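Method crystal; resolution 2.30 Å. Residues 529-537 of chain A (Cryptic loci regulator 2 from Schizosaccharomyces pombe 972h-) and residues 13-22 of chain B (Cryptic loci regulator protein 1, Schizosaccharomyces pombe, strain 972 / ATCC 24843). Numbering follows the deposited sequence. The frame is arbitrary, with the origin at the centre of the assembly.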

ATOM      1  N   ASP A 529      -3.066  -9.046 -22.002  1.00 65.49           N
ATOM      2  CA  ASP A 529      -1.999  -8.607 -22.888  1.00 60.28           C
ATOM      3  C   ASP A 529      -1.891  -7.085 -22.846  1.00 57.13           C
ATOM      4  O   ASP A 529      -2.756  -6.390 -22.307  1.00 59.42           O
ATOM      5  N   ASP A 530      -0.810  -6.568 -23.433  1.00 60.71           N
ATOM      6  CA  ASP A 530      -0.533  -5.137 -23.344  1.00 71.48           C
ATOM      7  C   ASP A 530      -1.643  -4.280 -23.941  1.00 65.76           C
ATOM      8  O   ASP A 530      -1.761  -3.105 -23.580  1.00 59.14           O
ATOM      9  N   ASP A 531      -2.454  -4.830 -24.849  1.00 66.91           N
ATOM     10  CA  ASP A 531      -3.543  -4.046 -25.424  1.00 72.87           C
ATOM     11  C   ASP A 531      -4.561  -3.648 -24.363  1.00 64.41           C
ATOM     12  O   ASP A 531      -5.177  -2.580 -24.464  1.00 56.28           O
ATOM     13  N   PHE A 532      -4.753  -4.496 -23.349  1.00 67.10           N
ATOM     14  CA  PHE A 532      -5.643  -4.185 -22.234  1.00 55.53           C
ATOM     15  C   PHE A 532      -5.465  -2.752 -21.752  1.00 56.34           C
ATOM     16  O   PHE A 532      -6.441  -2.016 -21.569  1.00 56.13           O
ATOM     17  N   TYR A 533      -4.216  -2.340 -21.542  1.00 58.29           N
ATOM     18  CA  TYR A 533      -3.938  -1.031 -20.972  1.00 57.55           C
ATOM     19  C   TYR A 533      -4.069   0.092 -21.992  1.00 62.49           C
ATOM     20  O   TYR A 533      -4.300   1.241 -21.599  1.00 61.37           O
ATOM     21  N   GLU A 534      -4.062  -0.258 -23.273  1.00 71.74           N
ATOM     22  CA  GLU A 534      -4.316   0.709 -24.321  1.00 71.28           C
ATOM     23  C   GLU A 534      -5.823   0.970 -24.245  1.00 60.42           C
ATOM     24  O   GLU A 534      -6.251   2.108 -24.114  1.00 58.90           O
ATOM     25  N   TYR A 535      -6.621  -0.096 -24.306  1.00 52.28           N
ATOM     26  CA  TYR A 535      -8.069   0.022 -24.175  1.00 61.56           C
ATOM     27  C   TYR A 535      -8.446   0.756 -22.894  1.00 64.75           C
ATOM     28  O   TYR A 535      -9.254   1.692 -22.915  1.00 58.43           O
ATOM     29  N   LEU A 536      -7.868   0.338 -21.764  1.00 64.75           N
ATOM     30  CA  LEU A 536      -8.213   0.932 -20.476  1.00 58.85           C
ATOM     31  C   LEU A 536      -8.050   2.446 -20.514  1.00 53.49           C
ATOM     32  O   LEU A 536      -8.955   3.190 -20.122  1.00 56.62           O
ATOM     33  N   LEU A 537      -6.900   2.906 -20.976  1.00 57.30           N
ATOM     34  CA  LEU A 537      -6.637   4.331 -21.028  1.00 63.08           C
ATOM     35  C   LEU A 537      -7.729   5.077 -21.770  1.00 68.84           C
ATOM     36  O   LEU A 537      -8.127   6.164 -21.371  1.00 70.47           O
TER
ATOM     37  N   SER B  13       5.308   4.259 -28.205  1.00 98.63           N
ATOM     38  CA  SER B  13       3.941   4.643 -27.873  1.00 94.39           C
ATOM     39  C   SER B  13       3.421   3.924 -26.634  1.00 96.75           C
ATOM     40  O   SER B  13       2.480   4.413 -26.001  1.00 85.45           O
ATOM     41  N   LYS B  14       4.002   2.774 -26.280  1.00 91.47           N
ATOM     42  CA  LYS B  14       3.595   2.094 -25.055  1.00 88.43           C
ATOM     43  C   LYS B  14       4.020   2.876 -23.820  1.00 86.28           C
ATOM     44  O   LYS B  14       3.304   2.877 -22.811  1.00 82.41           O
ATOM     45  N   ASP B  15       5.173   3.546 -23.878  1.00 88.22           N
ATOM     46  CA  ASP B  15       5.655   4.301 -22.727  1.00 83.66           C
ATOM     47  C   ASP B  15       4.734   5.466 -22.390  1.00 80.24           C
ATOM     48  O   ASP B  15       4.620   5.843 -21.218  1.00 80.33           O
ATOM     49  N   LYS B  16       4.073   6.049 -23.391  1.00 83.86           N
ATOM     50  CA  LYS B  16       3.193   7.184 -23.135  1.00 82.08           C
ATOM     51  C   LYS B  16       1.868   6.737 -22.529  1.00 73.86           C
ATOM     52  O   LYS B  16       1.313   7.430 -21.669  1.00 66.81           O
ATOM     53  N   ILE B  17       1.344   5.590 -22.965  1.00 69.22           N
ATOM     54  CA  ILE B  17       0.130   5.048 -22.360  1.00 72.13           C
ATOM     55  C   ILE B  17       0.369   4.750 -20.886  1.00 68.32           C
ATOM     56  O   ILE B  17      -0.371   5.212 -20.009  1.00 66.28           O
ATOM     57  N   ILE B  18       1.408   3.962 -20.594  1.00 70.13           N
ATOM     58  CA  ILE B  18       1.736   3.617 -19.212  1.00 70.08           C
ATOM     59  C   ILE B  18       1.882   4.878 -18.370  1.00 64.08           C
ATOM     60  O   ILE B  18       1.340   4.975 -17.263  1.00 58.47           O
ATOM     61  N   ALA B  19       2.624   5.863 -18.880  1.00 62.97           N
ATOM     62  CA  ALA B  19       2.819   7.102 -18.134  1.00 58.37           C
ATOM     63  C   ALA B  19       1.490   7.792 -17.854  1.00 70.85           C
ATOM     64  O   ALA B  19       1.305   8.391 -16.788  1.00 75.79           O
ATOM     65  N   ALA B  20       0.551   7.721 -18.801  1.00 68.22           N
ATOM     66  CA  ALA B  20      -0.747   8.356 -18.603  1.00 70.52           C
ATOM     67  C   ALA B  20      -1.593   7.580 -17.600  1.00 63.60           C
ATOM     68  O   ALA B  20      -2.304   8.179 -16.784  1.00 61.87           O
ATOM     69  N   LEU B  21      -1.531   6.247 -17.644  1.00 59.82           N
ATOM     70  CA  LEU B  21      -2.247   5.444 -16.659  1.00 68.17           C
ATOM     71  C   LEU B  21      -1.694   5.664 -15.256  1.00 71.17           C
ATOM     72  O   LEU B  21      -2.440   5.571 -14.275  1.00 63.68           O
ATOM     73  N   ALA B  22      -0.397   5.955 -15.141  1.00 60.65           N
ATOM     74  CA  ALA B  22       0.193   6.190 -13.829  1.00 66.62           C
ATOM     75  C   ALA B  22      -0.355   7.457 -13.187  1.00 69.54           C
ATOM     76  O   ALA B  22      -0.505   7.512 -11.961  1.00 68.62           O
TER

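The single polar link between these stretches, a salt bridge, lies at the edge of an otherwise apolar contact and is reached by a lysine whose CA-to-CB bond points sideways. K14(B) leaves its helix with chi1 m and chi2 off-well at -137°, then runs extended (chi3 and chi4 t), so that its NZ donates a hydrogen bond to OD2 of D530(A) at 3.0 Å. Lysine's long chain spans the gap, and its charge meets the carboxylate; D530(A), chi1 m, points toward chain B.

The helices cross at 54°, and mostly aliphatic side chains meet between them, with O of Y533(A) 3.5 Å from CG2 of I17(B) and from CD1 of L21(B). I17(B) (m, t), A20(B), L21(B) (m, t) and L537(A) (t, p) all point toward the other stretch; the branched ones offer several methyls for van der Waals contact and no polar group to satisfy. L21(B) CD1 lies 3.6 Å from CB of Y533(A), at the ring's edge; its CD2 lies 3.8 Å from CB of L537(A) and 4.1 Å from CD2 of L536(A). Y533(A), chi1 m, starts toward chain B, but its ring leads away. L537(A) CD2 sits 3.7 Å from both CG2 of I17(B) and CB of A20(B), which offers only that methyl. E534(A) (chi1 and chi2 t) points away overall, yet its CB lies 4.0 Å and its OE2 4.2 Å from CD1 of I17(B).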

ATOM      1  CB  ASP A 529      -2.250  -9.095 -24.318  1.00 70.19           C
ATOM      2  CG  ASP A 529      -2.368 -10.605 -24.405  1.00 73.94           C
ATOM      3  OD1 ASP A 529      -2.810 -11.228 -23.416  1.00 84.40           O
ATOM      4  OD2 ASP A 529      -2.022 -11.169 -25.464  1.00 80.78           O
ATOM      5  CB  ASP A 530       0.796  -4.811 -24.031  1.00 80.97           C
ATOM      6  CG  ASP A 530       1.991  -5.007 -23.118  1.00 91.20           C
ATOM      7  OD1 ASP A 530       1.826  -4.911 -21.883  1.00 86.74           O
ATOM      8  OD2 ASP A 530       3.102  -5.251 -23.635  1.00100.88           O
ATOM      9  CB  ASP A 531      -4.225  -4.835 -26.540  1.00 63.28           C
ATOM     10  CG  ASP A 531      -4.784  -6.156 -26.058  1.00 66.57           C
ATOM     11  OD1 ASP A 531      -4.238  -6.705 -25.080  1.00 59.69           O
ATOM     12  OD2 ASP A 531      -5.768  -6.644 -26.653  1.00 76.28           O
ATOM     13  CB  PHE A 532      -5.374  -5.167 -21.092  1.00 60.39           C
ATOM     14  CG  PHE A 532      -6.311  -5.022 -19.924  1.00 64.81           C
ATOM     15  CD1 PHE A 532      -6.026  -4.142 -18.892  1.00 58.67           C
ATOM     16  CD2 PHE A 532      -7.467  -5.782 -19.851  1.00 57.36           C
ATOM     17  CE1 PHE A 532      -6.883  -4.015 -17.816  1.00 55.08           C
ATOM     18  CE2 PHE A 532      -8.326  -5.659 -18.776  1.00 56.01           C
ATOM     19  CZ  PHE A 532      -8.033  -4.775 -17.758  1.00 61.36           C
ATOM     20  CB  TYR A 533      -2.543  -1.044 -20.345  1.00 57.30           C
ATOM     21  CG  TYR A 533      -2.421  -2.094 -19.268  1.00 61.57           C
ATOM     22  CD1 TYR A 533      -2.806  -1.824 -17.962  1.00 60.31           C
ATOM     23  CD2 TYR A 533      -1.953  -3.366 -19.564  1.00 61.95           C
ATOM     24  CE1 TYR A 533      -2.712  -2.787 -16.977  1.00 51.92           C
ATOM     25  CE2 TYR A 533      -1.855  -4.336 -18.586  1.00 64.75           C
ATOM     26  CZ  TYR A 533      -2.237  -4.041 -17.293  1.00 51.36           C
ATOM     27  OH  TYR A 533      -2.139  -5.003 -16.317  1.00 58.49           O
ATOM     28  CB  GLU A 534      -3.916   0.163 -25.689  1.00 76.44           C
ATOM     29  CG  GLU A 534      -4.306   1.069 -26.843  1.00 84.28           C
ATOM     30  CD  GLU A 534      -3.386   0.938 -28.039  1.00 87.10           C
ATOM     31  OE1 GLU A 534      -2.775  -0.133 -28.216  1.00 79.44           O
ATOM     32  OE2 GLU A 534      -3.278   1.913 -28.806  1.00 83.87           O
ATOM     33  CB  TYR A 535      -8.713  -1.367 -24.194  1.00 58.23           C
ATOM     34  CG  TYR A 535      -8.591  -2.099 -25.509  1.00 66.45           C
ATOM     35  CD1 TYR A 535      -9.217  -1.623 -26.654  1.00 71.75           C
ATOM     36  CD2 TYR A 535      -7.864  -3.278 -25.603  1.00 73.76           C
ATOM     37  CE1 TYR A 535      -9.112  -2.295 -27.858  1.00 74.42           C
ATOM     38  CE2 TYR A 535      -7.754  -3.957 -26.800  1.00 76.29           C
ATOM     39  CZ  TYR A 535      -8.380  -3.462 -27.925  1.00 80.94           C
ATOM     40  OH  TYR A 535      -8.270  -4.137 -29.118  1.00 77.01           O
ATOM     41  CB  LEU A 536      -7.347   0.322 -19.371  1.00 63.48           C
ATOM     42  CG  LEU A 536      -7.882   0.393 -17.936  1.00 57.20           C
ATOM     43  CD1 LEU A 536      -6.976  -0.394 -16.999  1.00 66.52           C
ATOM     44  CD2 LEU A 536      -8.019   1.822 -17.437  1.00 54.59           C
ATOM     45  CB  LEU A 537      -5.288   4.605 -21.675  1.00 54.79           C
ATOM     46  CG  LEU A 537      -4.935   6.083 -21.703  1.00 66.62           C
ATOM     47  CD1 LEU A 537      -5.177   6.692 -20.339  1.00 71.54           C
ATOM     48  CD2 LEU A 537      -3.501   6.293 -22.140  1.00 64.64           C
TER
ATOM     49  CB  SER B  13       3.014   4.362 -29.056  1.00 98.33           C
ATOM     50  OG  SER B  13       2.508   3.039 -29.007  1.00 98.30           O
ATOM     51  CB  LYS B  14       4.184   0.684 -25.006  1.00 91.26           C
ATOM     52  CG  LYS B  14       3.815  -0.202 -26.187  1.00 89.76           C
ATOM     53  CD  LYS B  14       3.446  -1.606 -25.725  1.00 91.90           C
ATOM     54  CE  LYS B  14       3.546  -2.618 -26.855  1.00 90.10           C
ATOM     55  NZ  LYS B  14       3.162  -3.983 -26.401  1.00105.08           N
ATOM     56  CB  ASP B  15       7.073   4.807 -22.991  1.00 99.81           C
ATOM     57  CG  ASP B  15       8.079   3.680 -23.115  1.00104.65           C
ATOM     58  OD1 ASP B  15       7.660   2.533 -23.381  1.00102.93           O
ATOM     59  OD2 ASP B  15       9.289   3.940 -22.949  1.00107.06           O
ATOM     60  CB  LYS B  16       2.960   7.969 -24.427  1.00 77.44           C
ATOM     61  CG  LYS B  16       4.227   8.583 -25.002  1.00101.53           C
ATOM     62  CD  LYS B  16       3.926   9.491 -26.184  1.00109.61           C
ATOM     63  CE  LYS B  16       5.201  10.094 -26.751  1.00107.05           C
ATOM     64  NZ  LYS B  16       4.928  11.041 -27.866  1.00 98.77           N
ATOM     65  CB  ILE B  17      -0.334   3.792 -23.121  1.00 67.17           C
ATOM     66  CG1 ILE B  17      -0.648   4.137 -24.581  1.00 79.01           C
ATOM     67  CG2 ILE B  17      -1.557   3.178 -22.443  1.00 65.33           C
ATOM     68  CD1 ILE B  17      -0.976   2.938 -25.450  1.00 62.56           C
ATOM     69  CB  ILE B  18       3.011   2.755 -19.173  1.00 66.57           C
ATOM     70  CG1 ILE B  18       2.700   1.345 -19.681  1.00 60.51           C
ATOM     71  CG2 ILE B  18       3.602   2.702 -17.764  1.00 65.77           C
ATOM     72  CD1 ILE B  18       3.925   0.512 -19.981  1.00 80.17           C
ATOM     73  CB  ALA B  19       3.754   8.035 -18.901  1.00 62.33           C
ATOM     74  CB  ALA B  20      -1.478   8.483 -19.939  1.00 61.18           C
ATOM     75  CB  LEU B  21      -2.169   3.963 -17.031  1.00 63.29           C
ATOM     76  CG  LEU B  21      -2.929   3.543 -18.290  1.00 60.11           C
ATOM     77  CD1 LEU B  21      -2.576   2.116 -18.666  1.00 57.96           C
ATOM     78  CD2 LEU B  21      -4.434   3.679 -18.098  1.00 60.24           C
ATOM     79  CB  ALA B  22       1.715   6.264 -13.941  1.00 60.46           C
TER